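PDB 3DRF: oligopeptide-binding protein oppA, which binds oligopeptides for the OppABCDF ABC transporter, which takes up peptides longer than three residues and supports growth in milk. Local coordinates for residues A[414-419]-A[470-475]; A[301-306]-A[538-543]. All blocks are in the same frame, centred on the assembly; numbering follows the deposited sequence.

Interaction 1: A[414-419]-A[470-475]; sequences AARVGD and DGSWSL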
ATOM      1  N   ALA A 414      15.541   3.848 -11.510  1.00  7.03           N
ATOM      2  CA  ALA A 414      15.288   2.488 -10.986  1.00  7.12           C
ATOM      3  C   ALA A 414      13.872   1.981 -11.422  1.00  7.39           C
ATOM      4  O   ALA A 414      12.969   1.873 -10.635  1.00  8.18           O
ATOM      5  CB  ALA A 414      15.428   2.454  -9.434  1.00  7.42           C
ATOM      6  N   ALA A 415      13.696   1.754 -12.706  1.00  7.49           N
ATOM      7  CA  ALA A 415      12.465   1.218 -13.247  1.00  8.16           C
ATOM      8  C   ALA A 415      12.346  -0.253 -12.828  1.00  8.29           C
ATOM      9  O   ALA A 415      13.308  -0.970 -12.673  1.00  8.25           O
ATOM     10  CB  ALA A 415      12.450   1.371 -14.777  1.00  9.17           C
ATOM     11  N   ARG A 416      11.096  -0.645 -12.643  1.00  8.74           N
ATOM     12  CA  ARG A 416      10.749  -1.974 -12.146  1.00  9.67           C
ATOM     13  C   ARG A 416      10.318  -2.957 -13.248  1.00 10.01           C
ATOM     14  O   ARG A 416       9.817  -2.581 -14.259  1.00 10.11           O
ATOM     15  CB  ARG A 416       9.610  -1.845 -11.121  1.00 10.74           C
ATOM     16  CG  ARG A 416       9.914  -0.858  -9.964  1.00 12.83           C
ATOM     17  CD  ARG A 416       8.920  -1.006  -8.822  1.00 16.14           C
ATOM     18  NE  ARG A 416       7.592  -0.693  -9.252  1.00 18.86           N
ATOM     19  CZ  ARG A 416       6.554  -0.722  -8.455  1.00 21.82           C
ATOM     20  NH1 ARG A 416       6.689  -1.087  -7.223  1.00 24.36           N
ATOM     21  NH2 ARG A 416       5.380  -0.478  -8.931  1.00 23.42           N
ATOM     22  N   VAL A 417      10.533  -4.237 -12.963  1.00  9.77           N
ATOM     23  CA  VAL A 417      10.029  -5.315 -13.784  1.00 10.40           C
ATOM     24  C   VAL A 417       8.509  -5.143 -13.806  1.00 10.71           C
ATOM     25  O   VAL A 417       7.927  -4.757 -12.848  1.00 11.62           O
ATOM     26  CB  VAL A 417      10.430  -6.682 -13.121  1.00 10.73           C
ATOM     27  CG1 VAL A 417       9.639  -7.905 -13.726  1.00 11.97           C
ATOM     28  CG2 VAL A 417      11.938  -6.894 -13.321  1.00 11.77           C
ATOM     29  N   GLY A 418       7.906  -5.439 -14.954  1.00 11.52           N
ATOM     30  CA  GLY A 418       6.460  -5.538 -15.072  1.00 12.43           C
ATOM     31  C   GLY A 418       6.081  -6.591 -16.101  1.00 13.10           C
ATOM     32  O   GLY A 418       6.646  -7.640 -16.182  1.00 14.76           O
ATOM     33  N   ASP A 419       5.082  -6.248 -16.898  1.00 13.12           N
ATOM     34  CA  ASP A 419       4.580  -7.116 -17.970  1.00 12.70           C
ATOM     35  C   ASP A 419       5.478  -7.020 -19.193  1.00 12.69           C
ATOM     36  O   ASP A 419       6.533  -6.461 -19.157  1.00 11.64           O
ATOM     37  CB  ASP A 419       3.097  -6.771 -18.310  1.00 13.59           C
ATOM     38  CG  ASP A 419       2.901  -5.387 -18.944  1.00 13.88           C
ATOM     39  OD1 ASP A 419       3.835  -4.766 -19.364  1.00 14.02           O
ATOM     40  OD2 ASP A 419       1.745  -4.939 -18.995  1.00 15.73           O
ATOM     41  N   ASP A 470       9.556   4.433  -9.784  1.00  7.15           N
ATOM     42  CA  ASP A 470       8.086   4.341  -9.857  1.00  7.45           C
ATOM     43  C   ASP A 470       7.605   3.489  -8.712  1.00  8.03           C
ATOM     44  O   ASP A 470       8.149   2.450  -8.479  1.00  9.05           O
ATOM     45  CB  ASP A 470       7.667   3.659 -11.168  1.00  8.33           C
ATOM     46  CG  ASP A 470       8.140   4.422 -12.403  1.00  8.32           C
ATOM     47  OD1 ASP A 470       7.911   5.632 -12.429  1.00  8.96           O
ATOM     48  OD2 ASP A 470       8.693   3.811 -13.280  1.00  9.71           O
ATOM     49  N   GLY A 471       6.610   3.994  -7.987  1.00  7.79           N
ATOM     50  CA  GLY A 471       5.948   3.214  -6.959  1.00  8.41           C
ATOM     51  C   GLY A 471       4.468   3.058  -7.318  1.00  8.33           C
ATOM     52  O   GLY A 471       3.920   3.744  -8.127  1.00 11.27           O
ATOM     53  N   SER A 472       3.844   2.076  -6.711  0.50  8.23           N
ATOM     54  CA  SER A 472       2.399   1.862  -6.843  0.50  8.41           C
ATOM     55  C   SER A 472       1.889   1.445  -5.472  0.50  8.07           C
ATOM     56  O   SER A 472       2.595   0.746  -4.737  0.50  7.99           O
ATOM     57  CB  SER A 472       2.078   0.770  -7.866  0.50  9.06           C
ATOM     58  OG  SER A 472       2.449   1.151  -9.185  0.50 11.51           O
ATOM     59  N   TRP A 473       0.675   1.875  -5.128  1.00  7.65           N
ATOM     60  CA  TRP A 473       0.085   1.563  -3.845  1.00  7.65           C
ATOM     61  C   TRP A 473      -1.326   1.053  -3.992  1.00  7.63           C
ATOM     62  O   TRP A 473      -2.137   1.638  -4.707  1.00  7.97           O
ATOM     63  CB  TRP A 473       0.020   2.811  -2.954  1.00  7.72           C
ATOM     64  CG  TRP A 473       1.351   3.372  -2.592  1.00  8.54           C
ATOM     65  CD1 TRP A 473       2.017   4.398  -3.213  1.00  9.08           C
ATOM     66  CD2 TRP A 473       2.187   2.938  -1.523  1.00  8.29           C
ATOM     67  NE1 TRP A 473       3.222   4.615  -2.586  1.00  9.79           N
ATOM     68  CE2 TRP A 473       3.345   3.741  -1.536  1.00  8.57           C
ATOM     69  CE3 TRP A 473       2.062   1.957  -0.535  1.00  8.20           C
ATOM     70  CZ2 TRP A 473       4.376   3.585  -0.602  1.00  9.48           C
ATOM     71  CZ3 TRP A 473       3.090   1.799   0.387  1.00  9.25           C
ATOM     72  CH2 TRP A 473       4.232   2.597   0.333  1.00  9.37           C
ATOM     73  N   SER A 474      -1.616  -0.044  -3.295  0.50  7.83           N
ATOM     74  CA  SER A 474      -2.976  -0.402  -2.943  0.50  8.46           C
ATOM     75  C   SER A 474      -3.261   0.360  -1.653  0.50  8.09           C
ATOM     76  O   SER A 474      -2.819  -0.032  -0.572  0.50  8.93           O
ATOM     77  CB  SER A 474      -3.108  -1.905  -2.741  0.50  8.99           C
ATOM     78  OG  SER A 474      -3.059  -2.584  -3.982  0.50 11.69           O
ATOM     79  N   LEU A 475      -3.984   1.450  -1.796  1.00  7.92           N
ATOM     80  CA  LEU A 475      -4.178   2.426  -0.741  1.00  8.53           C
ATOM     81  C   LEU A 475      -5.110   1.929   0.379  1.00  8.88           C
ATOM     82  O   LEU A 475      -5.991   1.171   0.162  1.00  9.27           O
ATOM     83  CB  LEU A 475      -4.755   3.726  -1.325  1.00  8.75           C
ATOM     84  CG  LEU A 475      -3.844   4.526  -2.258  1.00 10.04           C
ATOM     85  CD1 LEU A 475      -4.655   5.596  -2.991  1.00 10.66           C
ATOM     86  CD2 LEU A 475      -2.669   5.142  -1.525  1.00 10.25           C
TER
HETATM   87  O   HOH W   1       8.852   1.052 -13.141  1.00 12.42           O
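Where the loop after strand 407-414 swings away from strand 468-474, water 1 ties the backbone of Arg-416 to the side chain of Asp-470, accepting from Arg-416 N at 2.9 Å and donating to Asp-470 OD2. The strands run parallel up to this point, in a mixed sheet of the Venus flytrap fold, and their direct pairing ends with Ala-414 bonded to Ile-468. The side chain of Arg-416 then spans the divergence. With CG anti to the carbonyl carbon (chi1 -54°), the chain sets out toward the strand, and a bend at chi3 (-63°) brings NE over the Asp-470 carbonyl. The guanidinium lies with one face on the backbone: Asp-470 O sits 3.3 Å above its plane, offset toward the rim, and Gly-471 CA is over the same face. Arg-416 NE is also 3.3 Å from Asp-470 O, but at an angle too poor for a hydrogen bond. The carbonyl may still favour the positive charge electrostatically. Asp-470 does not pair directly with it: NE and OD2 are 6.1 Å apart, and the carboxylate takes a hydrogen bond from Tyr-413 OH in addition to that of the water. The outer end of Arg-416 serves the ligand site, for NH1 makes a weak hydrogen bond to the backbone of the bound peptide, and the group has a cation-pi partner in Trp-453. In the conformer described, one of two, Ser-472 OG hydrogen-bonds to the peptide backbone and to Tyr-301 OH. In that same conformer, at the edge of the guanidinium and near its plane, Arg-416 NH2 stands 3.4 Å from Ser-472 OG.

Interaction 2: A[301-306]-A[538-543]; sequences YISLMY and PTNFML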
ATOM      1  N   TYR A 301      -6.183   2.866  -5.510  1.00 10.34           N
ATOM      2  CA  TYR A 301      -4.818   2.744  -6.104  1.00  9.16           C
ATOM      3  C   TYR A 301      -4.296   4.077  -6.588  1.00  8.69           C
ATOM      4  O   TYR A 301      -5.024   4.885  -7.094  1.00  9.16           O
ATOM      5  CB  TYR A 301      -4.902   1.772  -7.312  1.00  9.52           C
ATOM      6  CG  TYR A 301      -3.629   1.574  -8.165  1.00  9.65           C
ATOM      7  CD1 TYR A 301      -2.778   0.535  -7.930  1.00 11.11           C
ATOM      8  CD2 TYR A 301      -3.330   2.436  -9.210  1.00 10.56           C
ATOM      9  CE1 TYR A 301      -1.663   0.331  -8.769  1.00 11.15           C
ATOM     10  CE2 TYR A 301      -2.247   2.258 -10.000  1.00 11.44           C
ATOM     11  CZ  TYR A 301      -1.425   1.207  -9.768  1.00 11.47           C
ATOM     12  OH  TYR A 301      -0.339   0.994 -10.566  1.00 15.24           O
ATOM     13  N   ILE A 302      -2.974   4.208  -6.482  1.00  8.07           N
ATOM     14  CA  ILE A 302      -2.246   5.284  -7.156  1.00  8.83           C
ATOM     15  C   ILE A 302      -0.897   4.741  -7.528  1.00  8.28           C
ATOM     16  O   ILE A 302      -0.242   4.020  -6.774  1.00  9.20           O
ATOM     17  CB  ILE A 302      -2.092   6.564  -6.237  1.00  9.58           C
ATOM     18  CG1 ILE A 302      -1.431   7.764  -6.940  1.00 12.20           C
ATOM     19  CG2 ILE A 302      -1.289   6.300  -4.930  1.00 10.46           C
ATOM     20  CD1 ILE A 302      -2.244   8.295  -8.046  1.00 13.93           C
ATOM     21  N   SER A 303      -0.472   5.099  -8.727  1.00  8.10           N
ATOM     22  CA  SER A 303       0.952   5.016  -9.112  1.00  7.51           C
ATOM     23  C   SER A 303       1.550   6.429  -9.240  1.00  7.20           C
ATOM     24  O   SER A 303       0.877   7.329  -9.558  1.00  7.15           O
ATOM     25  CB  SER A 303       1.213   4.172 -10.360  1.00  8.12           C
ATOM     26  OG  SER A 303       0.564   4.781 -11.495  1.00  8.98           O
ATOM     27  N   LEU A 304       2.844   6.508  -8.991  1.00  6.97           N
ATOM     28  CA  LEU A 304       3.536   7.784  -8.903  1.00  6.87           C
ATOM     29  C   LEU A 304       5.016   7.601  -9.108  1.00  6.31           C
ATOM     30  O   LEU A 304       5.566   6.598  -8.867  1.00  6.91           O
ATOM     31  CB  LEU A 304       3.234   8.513  -7.562  1.00  8.07           C
ATOM     32  CG  LEU A 304       3.907   7.893  -6.338  1.00  8.86           C
ATOM     33  CD1 LEU A 304       3.704   8.891  -5.185  1.00 11.36           C
ATOM     34  CD2 LEU A 304       3.305   6.485  -5.956  1.00 11.42           C
ATOM     35  N   MET A 305       5.595   8.652  -9.639  1.00  6.72           N
ATOM     36  CA  MET A 305       7.017   8.712  -9.819  1.00  6.34           C
ATOM     37  C   MET A 305       7.664   9.467  -8.624  1.00  6.43           C
ATOM     38  O   MET A 305       7.282  10.543  -8.262  1.00  7.20           O
ATOM     39  CB  MET A 305       7.287   9.472 -11.142  1.00  7.09           C
ATOM     40  CG  MET A 305       8.798   9.582 -11.499  1.00  7.27           C
ATOM     41  SD  MET A 305       9.083  10.086 -13.247  1.00  8.23           S
ATOM     42  CE  MET A 305       8.345  11.758 -13.235  1.00  9.27           C
ATOM     43  N   TYR A 306       8.672   8.851  -8.034  1.00  6.02           N
ATOM     44  CA  TYR A 306       9.416   9.382  -6.890  1.00  6.46           C
ATOM     45  C   TYR A 306      10.767   9.930  -7.299  1.00  6.11           C
ATOM     46  O   TYR A 306      11.435   9.346  -8.129  1.00  6.83           O
ATOM     47  CB  TYR A 306       9.736   8.238  -5.899  1.00  6.88           C
ATOM     48  CG  TYR A 306       8.553   7.793  -5.041  1.00  6.21           C
ATOM     49  CD1 TYR A 306       8.317   8.353  -3.759  1.00  5.96           C
ATOM     50  CD2 TYR A 306       7.666   6.842  -5.483  1.00  7.59           C
ATOM     51  CE1 TYR A 306       7.261   7.953  -2.951  1.00  6.62           C
ATOM     52  CE2 TYR A 306       6.606   6.427  -4.669  1.00  9.18           C
ATOM     53  CZ  TYR A 306       6.423   6.986  -3.426  1.00  7.71           C
ATOM     54  OH  TYR A 306       5.338   6.565  -2.682  1.00  9.69           O
ATOM     55  N   PRO A 538       2.239  12.355  -9.738  1.00  7.15           N
ATOM     56  CA  PRO A 538       1.183  11.325  -9.864  1.00  7.20           C
ATOM     57  C   PRO A 538       1.258  10.716 -11.269  1.00  6.84           C
ATOM     58  O   PRO A 538       1.462  11.417 -12.211  1.00  8.79           O
ATOM     59  CB  PRO A 538      -0.124  12.108  -9.709  1.00  7.70           C
ATOM     60  CG  PRO A 538       0.283  13.403  -9.000  1.00  8.09           C
ATOM     61  CD  PRO A 538       1.660  13.706  -9.519  1.00  8.06           C
ATOM     62  N   THR A 539       1.042   9.441 -11.392  1.00  6.58           N
ATOM     63  CA  THR A 539       1.097   8.749 -12.714  1.00  6.89           C
ATOM     64  C   THR A 539      -0.318   8.327 -13.180  1.00  7.08           C
ATOM     65  O   THR A 539      -0.887   8.934 -14.003  1.00  7.26           O
ATOM     66  CB  THR A 539       2.134   7.589 -12.673  1.00  6.82           C
ATOM     67  OG1 THR A 539       3.372   8.149 -12.233  1.00  7.45           O
ATOM     68  CG2 THR A 539       2.310   7.002 -14.089  1.00  8.24           C
ATOM     69  N   ASN A 540      -0.822   7.250 -12.598  1.00  7.17           N
ATOM     70  CA  ASN A 540      -2.151   6.681 -12.966  1.00  7.67           C
ATOM     71  C   ASN A 540      -3.134   6.385 -11.814  1.00  7.69           C
ATOM     72  O   ASN A 540      -2.769   6.051 -10.709  1.00  7.95           O
ATOM     73  CB  ASN A 540      -1.977   5.362 -13.716  1.00  8.26           C
ATOM     74  CG  ASN A 540      -1.496   5.541 -15.142  1.00 10.08           C
ATOM     75  OD1 ASN A 540      -0.647   4.836 -15.581  1.00 15.41           O
ATOM     76  ND2 ASN A 540      -2.041   6.424 -15.796  1.00  8.79           N
ATOM     77  N   PHE A 541      -4.406   6.536 -12.164  1.00  7.42           N
ATOM     78  CA  PHE A 541      -5.533   5.907 -11.494  1.00  7.83           C
ATOM     79  C   PHE A 541      -5.909   4.685 -12.341  1.00  8.09           C
ATOM     80  O   PHE A 541      -5.566   4.606 -13.489  1.00  8.67           O
ATOM     81  CB  PHE A 541      -6.731   6.861 -11.421  1.00  8.56           C
ATOM     82  CG  PHE A 541      -6.456   8.206 -10.724  1.00  9.33           C
ATOM     83  CD1 PHE A 541      -5.702   8.321  -9.542  1.00  9.92           C
ATOM     84  CD2 PHE A 541      -7.016   9.323 -11.224  1.00 10.33           C
ATOM     85  CE1 PHE A 541      -5.536   9.585  -8.940  1.00 10.80           C
ATOM     86  CE2 PHE A 541      -6.847  10.531 -10.607  1.00 11.03           C
ATOM     87  CZ  PHE A 541      -6.100  10.646  -9.483  1.00 10.96           C
ATOM     88  N   MET A 542      -6.641   3.770 -11.725  1.00  9.36           N
ATOM     89  CA  MET A 542      -6.974   2.512 -12.386  1.00 11.08           C
ATOM     90  C   MET A 542      -8.305   1.927 -11.957  1.00 10.67           C
ATOM     91  O   MET A 542      -8.826   2.231 -10.915  1.00 10.27           O
ATOM     92  CB  MET A 542      -5.869   1.458 -12.070  1.00 13.15           C
ATOM     93  CG  MET A 542      -5.560   0.406 -13.138  1.00 17.62           C
ATOM     94  SD  MET A 542      -3.908  -0.219 -12.766  1.00 24.31           S
ATOM     95  CE  MET A 542      -4.145  -0.821 -11.139  1.00 22.53           C
ATOM     96  N   LEU A 543      -8.818   1.093 -12.862  1.00 10.42           N
ATOM     97  CA  LEU A 543      -9.855   0.103 -12.551  1.00  9.84           C
ATOM     98  C   LEU A 543      -9.194  -1.264 -12.468  1.00  9.87           C
ATOM     99  O   LEU A 543      -8.344  -1.538 -13.239  1.00 10.84           O
ATOM    100  CB  LEU A 543     -10.936   0.018 -13.666  1.00 10.62           C
ATOM    101  CG  LEU A 543     -11.666   1.292 -14.025  1.00 11.90           C
ATOM    102  CD1 LEU A 543     -12.675   1.047 -15.223  1.00 14.00           C
ATOM    103  CD2 LEU A 543     -12.335   1.773 -12.809  1.00 13.91           C
TER
HETATM  104  O   HOH W   2      -7.070   4.332  -8.922  1.00  9.54           O
HETATM  105  O   HOH W   3       1.459   3.479 -13.781  1.00 17.26           O
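Ser-303 grips two successive residues of segment 538-543. Its N donates to Asn-540 O at 3.2 Å, nearly straight at 173° and in the carbonyl plane, while its O receives Thr-539 N at 2.8 Å and, weakly, Asn-540 N. The side chain joins in: chi1 of 63° sets OG between the backbone N and the carbonyl carbon, where it accepts from Asn-540 N at 3.0 Å. Water 3 connects the same OG to Asn-540 OD1, and ND2 of that residue binds Asp-346. Further along, water 2 takes the place of a direct bond, accepting from Met-542 N and lying 2.8 Å from Tyr-301 O, to which it probably donates. Beyond the polar core, Met-542 CE lies 3.5 Å above the centre of the Tyr-301 ring, a CH-pi contact only 6° off the normal, and SD over the same face adds a Met-aromatic contact. An alanine in place of Tyr-301, lacking ring and hydroxyl, would probably leave the Met-542 methyl free to shift and the peptide backbone short of one polar mate. Near the Phe-541 ring, Ile-302 CD1 packs on CE1 at 3.6 Å, the two side chains pointing the same way, and Leu-304 CB rests near Pro-538 CA at the antiparallel non-hydrogen-bonded pair. Thr-539 and Asn-540 thus both stand opposite the single residue Ser-303: a classic beta bulge in the antiparallel pairing of strands 292-307 and 536-549.

Overall arrangement
Interactions 1 and 2 meet in one sheet, their centres 9 Å apart, because strand 292-307 pairs with strand 536-549 along one edge and with strand 468-474 along the other. Trp-473 N lies 2.9 Å from Ile-302 O, a probable hydrogen bond, and Trp-473 NE1 is as close to Tyr-306 OH. The principle illustrated is that neighbouring strands and the loop beside them can share one ligand: Ser-472 and Tyr-301, and more weakly Arg-416, hydrogen-bond to the backbone of the bound peptide, and Trp-473 and Ser-474 pair with it in antiparallel fashion, extending the sheet onto the ligand. Interaction 2 approaches the peptide through Tyr-301, whereas interaction 1 borders it more broadly.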